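Local structure of chitosanase (Bacillus subtilis subsp. subtilis str. 168, 7C6C) at residues 11-15 / 138-142; 32-38 / 84-88; 121-125 / 156-160. The protein hydrolyses internal beta-1,4 linkages between glucosamine units of partly acetylated chitosan, as a secreted family 46 glycoside hydrolase. All coordinates share one frame; numbering follows the deposited sequence.

From the N terminus, helix 5-20 supplies the first half of interaction 1, whose partner on helix 134-147 follows only after 122 intervening residues. Interaction 2 is nested inside this long loop: the turn joining strands 30-32 and 39-41 meets the connection between helices 73-82 and 93-99. Interaction 3 opens later, on helix 104-128, and closes on helix 156-167, so its segments alternate along the chain with those of interaction 1. Interactions 1 and 3 touch, with Tyr-141 CA 3.7 Å from Ala-122 CB, and together they join four helices. Interaction 2 stands apart, its centre about 24 Å from that of interaction 1.

Interaction 1. Residues 11-15 / 138-142; sequences AEQLT and AVMYD
Tyr-141 OH donates to Glu-12 OE2 over 2.6 Å, using the anti lone pair of the carboxylate oxygen and meeting it in the plane of the phenol ring. The carboxylate is turned 54° from that plane, and Glu-12 CG packs obliquely against the ring, 3.6 Å from Tyr-141 CE2. The same OE2 also forms salt bridges with Lys-8 and Arg-43, while Tyr-141 OH has a further hydrogen bond with Asn-114; both ends of the bond thus have more than one partner. Beside this pair Ala-11 CB and Ala-138 CB touch at 3.6 Å. The contact is a helix pair in the core of this lysozyme-clan enzyme: the local axes of helices 5-20 and 134-147 cross at -43°, 9.6 Å apart. Two waters bridge the helices: water 1 donates to Ala-138 O at 2.9 Å and only weakly to Ala-11 O, while water 2 donates to both, at 2.9 Å to Ala-11 O. One turn on, Thr-15 OG1 donates to the anti lone pair of Asp-142 OD1 at 2.8 Å. Asp-142 carries its carboxylate to this hydroxyl with CG anti to the backbone N (chi1 -175°). Its two oxygens are also held separately, OD1 by Arg-210 and OD2 by Arg-188. Thr-15 lies about 4 Å, side chain to side chain, from Glu-19, the predicted proton donor.

Interaction 2. Residues 32-38 / 84-88; sequences RLDDGRG and SDDTS
Arg-32 meets Asp-85 end-on and almost at a right angle, its guanidinium plane 62° from that of the carboxylate. Two nitrogens make the grip, each on a different oxygen: NH2 forms a salt bridge to Asp-85 OD2 at 2.8 Å, and NH1 binds the main-chain Asp-85 O at 2.9 Å. Both acceptors lie near the guanidinium plane, whereas the carboxylate is approached on the syn side of OD2 but well out of its own plane. The arginine chain is bent at chi3 (92°), and its guanidinium end lies against the 84-88 loop. There NH1 makes a second bond, to Thr-87 OG1 at 3.0 Å, with the hydroxyl tilted from the guanidinium plane. Asp-34 OD1 accepts from NH2 at 3.0 Å, completing a salt-bridge network of one arginine with two aspartates, and water 3 sits over the centre of one guanidinium face.

The other carboxylate oxygen of Asp-85 faces the opposing backbone. The trans chi1 of Asp-85 (-176°) swings the carboxylate across, and OD1 reaches Gly-38 N at 2.8 Å and is met on its anti side. Water 3 connects OD1 to Gly-38 O, and water 4 connects OD2 to Gly-36 N, so the aspartate holds the turn both directly and through solvent. Gly-38 C also packs on Thr-87 CG2 at 3.8 Å.

Within this turn lies Asp-35, the nucleophile by similarity. Its OD1 accepts from Arg-37 N at 3.1 Å, closing an Asx turn, while OD2 is paired with Arg-37 NH1, which also bonds to Thr-200. The arrangement is consistent with a family 46 active-site turn between antiparallel strands 30-32 and 39-41, carrying the probable nucleophile and bound to the loop after helix 73-82.

Interaction 3. Residues 121-125 / 156-160; sequences PAMKR and FYALI
Arg-125, with CG anti to its carbonyl carbon and a bend at chi2 (-148°), meets Tyr-157, whose CG stands anti to the backbone N. These torsions bring the guanidinium over the tyrosine ring as a flat, off-centre cation-pi stack between helices 104-128 and 156-167. In this all-helical part of the family 46 fold the local helix axes run at -22° to each other, and their separation of 11.7 Å is spanned by long side chains.

Several measurements establish the stack. The guanidinium and ring planes differ by only 15°, and their centres are 4.1 Å apart. NH1 lies over the middle of the ring, while CZ is displaced from the ring normal; Tyr-157 CG in turn lies over the rim of the guanidinium. The interaction is therefore face to face, although the two side chains cross at about a right angle. A salt bridge from NE to Asp-149 gives Arg-125 a second anchor and should help fix the rotation of the guanidinium.

The aliphatic part of Arg-125 runs antiparallel to the Phe-156 side chain, CB, CG and CD all lying against CE2. Arg-125 CD comes to 3.6 Å from Phe-156 CE2, an oblique approach, and the guanidinium plane is steeply inclined to the phenyl ring. At the far end of the ring Ala-122 CA lies 3.8 Å from Phe-156 CZ, and Pro-121 O meets the ring edge in its plane. Phe-156 also packs on Met-140 and Val-144 of helix 134-147, which links this pair to a third helix. Ile-160 CD1 lies over one face of Phe-156, toward its rim, and also reaches Arg-125 CB at 3.9 Å.

Interaction 1. Residues 11-15 / 138-142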
loop_
_atom_site.group_PDB
_atom_site.type_symbol
_atom_site.label_atom_id
_atom_site.label_comp_id
_atom_site.label_asym_id
_atom_site.label_seq_id
_atom_site.Cartn_x
_atom_site.Cartn_y
_atom_site.Cartn_z
ATOM N N ALA A 11 7.617 8.879 -2.099
ATOM C CA ALA A 11 6.318 8.259 -1.857
ATOM C C ALA A 11 6.479 6.901 -1.194
ATOM O O ALA A 11 5.733 6.556 -0.266
ATOM C CB ALA A 11 5.564 8.111 -3.176
ATOM N N GLU A 12 7.448 6.112 -1.663
ATOM C CA GLU A 12 7.664 4.780 -1.112
ATOM C C GLU A 12 8.235 4.835 0.301
ATOM O O GLU A 12 7.908 3.981 1.136
ATOM C CB GLU A 12 8.549 3.970 -2.062
ATOM C CG GLU A 12 7.823 3.676 -3.360
ATOM C CD GLU A 12 8.683 3.084 -4.459
ATOM O OE1 GLU A 12 9.921 3.228 -4.411
ATOM O OE2 GLU A 12 8.106 2.475 -5.388
ATOM N N GLN A 13 9.089 5.818 0.592
ATOM C CA GLN A 13 9.614 5.943 1.947
ATOM C C GLN A 13 8.540 6.402 2.926
ATOM O O GLN A 13 8.550 5.992 4.095
ATOM C CB GLN A 13 10.854 6.834 1.957
ATOM C CG GLN A 13 12.001 6.174 1.220
ATOM C CD GLN A 13 13.289 6.950 1.320
ATOM O OE1 GLN A 13 13.362 7.970 2.010
ATOM N NE2 GLN A 13 14.318 6.474 0.628
ATOM N N LEU A 14 7.589 7.223 2.464
ATOM C CA LEU A 14 6.422 7.536 3.285
ATOM C C LEU A 14 5.626 6.271 3.594
ATOM O O LEU A 14 5.343 5.965 4.762
ATOM C CB LEU A 14 5.542 8.572 2.579
ATOM C CG LEU A 14 6.116 9.992 2.549
ATOM C CD1 LEU A 14 5.411 10.835 1.500
ATOM C CD2 LEU A 14 6.024 10.629 3.929
ATOM N N THR A 15 5.295 5.493 2.558
ATOM C CA THR A 15 4.580 4.238 2.777
ATOM C C THR A 15 5.349 3.327 3.722
ATOM O O THR A 15 4.754 2.689 4.596
ATOM C CB THR A 15 4.310 3.547 1.442
ATOM O OG1 THR A 15 3.394 4.348 0.684
ATOM C CG2 THR A 15 3.727 2.161 1.641
ATOM N N ALA A 138 1.195 10.410 -4.977
ATOM C CA ALA A 138 1.764 9.654 -3.864
ATOM C C ALA A 138 0.681 9.195 -2.896
ATOM O O ALA A 138 0.743 8.078 -2.364
ATOM C CB ALA A 138 2.806 10.501 -3.142
ATOM N N VAL A 139 -0.313 10.047 -2.643
ATOM C CA VAL A 139 -1.430 9.635 -1.801
ATOM C C VAL A 139 -2.177 8.470 -2.439
ATOM O O VAL A 139 -2.550 7.511 -1.753
ATOM C CB VAL A 139 -2.361 10.823 -1.493
ATOM C CG1 VAL A 139 -3.603 10.354 -0.743
ATOM C CG2 VAL A 139 -1.623 11.901 -0.698
ATOM N N MET A 140 -2.418 8.535 -3.758
ATOM C CA MET A 140 -3.097 7.423 -4.425
ATOM C C MET A 140 -2.298 6.133 -4.302
ATOM O O MET A 140 -2.866 5.063 -4.053
ATOM C CB MET A 140 -3.341 7.738 -5.905
ATOM C CG MET A 140 -4.212 8.955 -6.188
ATOM S SD MET A 140 -5.841 8.955 -5.411
ATOM C CE MET A 140 -5.588 10.215 -4.157
ATOM N N TYR A 141 -0.979 6.223 -4.483
ATOM C CA TYR A 141 -0.105 5.057 -4.398
ATOM C C TYR A 141 -0.182 4.422 -3.011
ATOM O O TYR A 141 -0.370 3.206 -2.877
ATOM C CB TYR A 141 1.312 5.533 -4.726
ATOM C CG TYR A 141 2.416 4.516 -4.925
ATOM C CD1 TYR A 141 2.171 3.150 -5.019
ATOM C CD2 TYR A 141 3.734 4.950 -5.033
ATOM C CE1 TYR A 141 3.212 2.250 -5.211
ATOM C CE2 TYR A 141 4.769 4.070 -5.222
ATOM C CZ TYR A 141 4.506 2.721 -5.308
ATOM O OH TYR A 141 5.538 1.833 -5.510
ATOM N N ASP A 142 -0.062 5.238 -1.960
ATOM C CA ASP A 142 -0.172 4.705 -0.607
ATOM C C ASP A 142 -1.551 4.105 -0.367
ATOM O O ASP A 142 -1.683 3.065 0.295
ATOM C CB ASP A 142 0.097 5.801 0.419
ATOM C CG ASP A 142 0.104 5.261 1.826
ATOM O OD1 ASP A 142 1.038 4.503 2.150
ATOM O OD2 ASP A 142 -0.835 5.566 2.594
HETATM O O HOH W 1 3.084 6.435 -1.858
HETATM O O HOH W 2 3.285 8.095 -0.302
#

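Interaction 2. Residues 32-38 / 84-88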
loop_
_atom_site.group_PDB
_atom_site.type_symbol
_atom_site.label_atom_id
_atom_site.label_comp_id
_atom_site.label_asym_id
_atom_site.label_seq_id
_atom_site.Cartn_x
_atom_site.Cartn_y
_atom_site.Cartn_z
ATOM N N ARG A 32 1.456 -11.690 11.112
ATOM C CA ARG A 32 0.016 -11.883 11.209
ATOM C C ARG A 32 -0.566 -10.688 11.952
ATOM O O ARG A 32 -0.215 -10.450 13.111
ATOM C CB ARG A 32 -0.246 -13.121 12.058
ATOM C CG ARG A 32 -0.887 -14.281 11.386
ATOM C CD ARG A 32 -1.442 -15.273 12.431
ATOM N NE ARG A 32 -2.840 -14.992 12.762
ATOM C CZ ARG A 32 -3.880 -15.317 11.993
ATOM N NH1 ARG A 32 -3.700 -15.990 10.864
ATOM N NH2 ARG A 32 -5.106 -14.965 12.350
ATOM N N LEU A 33 -1.458 -9.941 11.309
ATOM C CA LEU A 33 -2.040 -8.763 11.941
ATOM C C LEU A 33 -3.424 -9.011 12.518
ATOM O O LEU A 33 -4.000 -8.097 13.116
ATOM C CB LEU A 33 -2.081 -7.594 10.960
ATOM C CG LEU A 33 -0.697 -7.186 10.455
ATOM C CD1 LEU A 33 -0.803 -6.065 9.442
ATOM C CD2 LEU A 33 0.233 -6.798 11.608
ATOM N N ASP A 34 -3.968 -10.217 12.363
ATOM C CA ASP A 34 -5.326 -10.523 12.811
ATOM C C ASP A 34 -6.347 -9.573 12.196
ATOM O O ASP A 34 -7.309 -9.150 12.839
ATOM C CB ASP A 34 -5.436 -10.596 14.333
ATOM C CG ASP A 34 -4.730 -11.807 14.884
ATOM O OD1 ASP A 34 -5.145 -12.938 14.544
ATOM O OD2 ASP A 34 -3.733 -11.629 15.610
ATOM N N ASP A 35 -6.131 -9.256 10.921
ATOM C CA ASP A 35 -7.008 -8.392 10.149
ATOM C C ASP A 35 -7.773 -9.178 9.099
ATOM O O ASP A 35 -8.273 -8.592 8.130
ATOM C CB ASP A 35 -6.202 -7.271 9.495
ATOM C CG ASP A 35 -5.158 -7.792 8.518
ATOM O OD1 ASP A 35 -4.875 -9.013 8.514
ATOM O OD2 ASP A 35 -4.633 -6.963 7.750
ATOM N N GLY A 36 -7.847 -10.501 9.264
ATOM C CA GLY A 36 -8.502 -11.361 8.314
ATOM C C GLY A 36 -7.685 -11.685 7.088
ATOM O O GLY A 36 -8.154 -12.453 6.239
ATOM N N ARG A 37 -6.477 -11.140 6.964
ATOM C CA ARG A 37 -5.720 -11.261 5.724
ATOM C C ARG A 37 -4.613 -12.306 5.791
ATOM O O ARG A 37 -3.837 -12.430 4.838
ATOM C CB ARG A 37 -5.193 -9.897 5.269
ATOM C CG ARG A 37 -6.317 -8.895 5.032
ATOM C CD ARG A 37 -5.800 -7.636 4.361
ATOM N NE ARG A 37 -6.873 -6.681 4.094
ATOM C CZ ARG A 37 -7.248 -5.724 4.937
ATOM N NH1 ARG A 37 -6.636 -5.587 6.105
ATOM N NH2 ARG A 37 -8.235 -4.904 4.605
ATOM N N GLY A 38 -4.534 -13.072 6.878
ATOM C CA GLY A 38 -3.496 -14.088 6.991
ATOM C C GLY A 38 -2.181 -13.444 7.365
ATOM O O GLY A 38 -2.105 -12.680 8.327
ATOM N N SER A 84 -8.791 -16.806 2.658
ATOM C CA SER A 84 -8.699 -17.358 3.998
ATOM C C SER A 84 -7.598 -16.700 4.824
ATOM O O SER A 84 -6.507 -16.413 4.319
ATOM C CB SER A 84 -8.416 -18.849 3.888
ATOM O OG SER A 84 -8.136 -19.389 5.161
ATOM N N ASP A 85 -7.888 -16.505 6.111
ATOM C CA ASP A 85 -6.972 -15.984 7.121
ATOM C C ASP A 85 -6.097 -17.073 7.741
ATOM O O ASP A 85 -5.253 -16.772 8.590
ATOM C CB ASP A 85 -7.823 -15.294 8.198
ATOM C CG ASP A 85 -7.012 -14.618 9.290
ATOM O OD1 ASP A 85 -6.222 -13.698 8.992
ATOM O OD2 ASP A 85 -7.229 -14.965 10.475
ATOM N N ASP A 86 -6.275 -18.328 7.337
ATOM C CA ASP A 86 -5.538 -19.443 7.931
ATOM C C ASP A 86 -4.042 -19.311 7.681
ATOM O O ASP A 86 -3.596 -19.170 6.537
ATOM C CB ASP A 86 -6.050 -20.724 7.275
ATOM C CG ASP A 86 -5.582 -22.000 7.955
ATOM O OD1 ASP A 86 -4.932 -21.960 9.022
ATOM O OD2 ASP A 86 -5.916 -23.071 7.400
ATOM N N THR A 87 -3.255 -19.382 8.757
ATOM C CA THR A 87 -1.808 -19.492 8.637
ATOM C C THR A 87 -1.284 -20.777 9.263
ATOM O O THR A 87 -0.066 -20.975 9.341
ATOM C CB THR A 87 -1.085 -18.245 9.165
ATOM O OG1 THR A 87 -1.483 -17.983 10.513
ATOM C CG2 THR A 87 -1.423 -17.025 8.319
ATOM N N SER A 88 -2.177 -21.682 9.661
ATOM C CA SER A 88 -1.750 -22.886 10.358
ATOM C C SER A 88 -1.089 -23.907 9.437
ATOM O O SER A 88 -0.440 -24.832 9.935
ATOM C CB SER A 88 -2.939 -23.519 11.081
ATOM O OG SER A 88 -3.863 -24.083 10.164
HETATM O O HOH W 3 -4.153 -12.211 10.310
HETATM O O HOH W 4 -7.699 -12.307 11.477
#

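Interaction 3. Residues 121-125 / 156-160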
loop_
_atom_site.group_PDB
_atom_site.type_symbol
_atom_site.label_atom_id
_atom_site.label_comp_id
_atom_site.label_asym_id
_atom_site.label_seq_id
_atom_site.Cartn_x
_atom_site.Cartn_y
_atom_site.Cartn_z
ATOM N N PRO A 121 -1.611 0.681 -11.344
ATOM C CA PRO A 121 -3.026 1.036 -11.152
ATOM C C PRO A 121 -3.226 2.370 -10.453
ATOM O O PRO A 121 -4.149 3.116 -10.804
ATOM C CB PRO A 121 -3.572 -0.152 -10.352
ATOM C CG PRO A 121 -2.707 -1.295 -10.786
ATOM C CD PRO A 121 -1.336 -0.697 -10.893
ATOM N N ALA A 122 -2.374 2.712 -9.483
ATOM C CA ALA A 122 -2.494 4.015 -8.838
ATOM C C ALA A 122 -2.263 5.145 -9.829
ATOM O O ALA A 122 -2.978 6.154 -9.805
ATOM C CB ALA A 122 -1.517 4.127 -7.669
ATOM N N MET A 123 -1.255 5.009 -10.697
ATOM C CA MET A 123 -0.986 6.067 -11.668
ATOM C C MET A 123 -2.076 6.144 -12.731
ATOM O O MET A 123 -2.397 7.242 -13.206
ATOM C CB MET A 123 0.394 5.888 -12.311
ATOM C CG MET A 123 1.577 5.977 -11.345
ATOM S SD MET A 123 1.619 7.466 -10.312
ATOM C CE MET A 123 0.932 6.852 -8.773
ATOM N N LYS A 124 -2.653 4.999 -13.108
ATOM C CA LYS A 124 -3.722 4.994 -14.100
ATOM C C LYS A 124 -4.972 5.675 -13.562
ATOM O O LYS A 124 -5.583 6.502 -14.247
ATOM C CB LYS A 124 -4.029 3.560 -14.534
ATOM C CG LYS A 124 -5.159 3.464 -15.550
ATOM C CD LYS A 124 -5.465 2.023 -15.928
ATOM C CE LYS A 124 -6.395 1.958 -17.129
ATOM N NZ LYS A 124 -6.848 0.569 -17.398
ATOM N N ARG A 125 -5.378 5.336 -12.336
ATOM C CA ARG A 125 -6.548 5.990 -11.761
ATOM C C ARG A 125 -6.282 7.466 -11.486
ATOM O O ARG A 125 -7.196 8.292 -11.604
ATOM C CB ARG A 125 -7.020 5.258 -10.503
ATOM C CG ARG A 125 -7.544 3.843 -10.763
ATOM C CD ARG A 125 -8.655 3.461 -9.789
ATOM N NE ARG A 125 -9.046 2.051 -9.882
ATOM C CZ ARG A 125 -9.990 1.585 -10.692
ATOM N NH1 ARG A 125 -10.643 2.410 -11.500
ATOM N NH2 ARG A 125 -10.277 0.292 -10.699
ATOM N N PHE A 156 -9.612 1.294 -3.114
ATOM C CA PHE A 156 -9.028 2.480 -3.734
ATOM C C PHE A 156 -10.045 3.237 -4.587
ATOM O O PHE A 156 -10.267 4.439 -4.392
ATOM C CB PHE A 156 -7.851 1.981 -4.575
ATOM C CG PHE A 156 -7.126 3.027 -5.373
ATOM C CD1 PHE A 156 -6.848 4.291 -4.867
ATOM C CD2 PHE A 156 -6.664 2.699 -6.640
ATOM C CE1 PHE A 156 -6.138 5.207 -5.631
ATOM C CE2 PHE A 156 -5.959 3.603 -7.404
ATOM C CZ PHE A 156 -5.694 4.858 -6.900
ATOM N N TYR A 157 -10.670 2.551 -5.546
ATOM C CA TYR A 157 -11.580 3.254 -6.445
ATOM C C TYR A 157 -12.870 3.666 -5.745
ATOM O O TYR A 157 -13.456 4.695 -6.097
ATOM C CB TYR A 157 -11.838 2.433 -7.711
ATOM C CG TYR A 157 -12.574 3.191 -8.798
ATOM C CD1 TYR A 157 -12.177 4.468 -9.180
ATOM C CD2 TYR A 157 -13.667 2.624 -9.445
ATOM C CE1 TYR A 157 -12.852 5.162 -10.167
ATOM C CE2 TYR A 157 -14.347 3.310 -10.433
ATOM C CZ TYR A 157 -13.934 4.575 -10.791
ATOM O OH TYR A 157 -14.605 5.264 -11.772
ATOM N N ALA A 158 -13.320 2.897 -4.746
ATOM C CA ALA A 158 -14.465 3.336 -3.951
ATOM C C ALA A 158 -14.176 4.665 -3.265
ATOM O O ALA A 158 -15.038 5.550 -3.209
ATOM C CB ALA A 158 -14.838 2.273 -2.920
ATOM N N LEU A 159 -12.957 4.830 -2.750
ATOM C CA LEU A 159 -12.591 6.096 -2.120
ATOM C C LEU A 159 -12.538 7.229 -3.138
ATOM O O LEU A 159 -12.978 8.348 -2.847
ATOM C CB LEU A 159 -11.248 5.964 -1.402
ATOM C CG LEU A 159 -11.196 4.935 -0.270
ATOM C CD1 LEU A 159 -9.864 5.004 0.432
ATOM C CD2 LEU A 159 -12.338 5.113 0.724
ATOM N N ILE A 160 -11.994 6.966 -4.330
ATOM C CA ILE A 160 -11.966 7.984 -5.380
ATOM C C ILE A 160 -13.381 8.427 -5.724
ATOM O O ILE A 160 -13.676 9.627 -5.798
ATOM C CB ILE A 160 -11.215 7.469 -6.623
ATOM C CG1 ILE A 160 -9.715 7.355 -6.355
ATOM C CG2 ILE A 160 -11.474 8.376 -7.825
ATOM C CD1 ILE A 160 -8.962 6.673 -7.473
#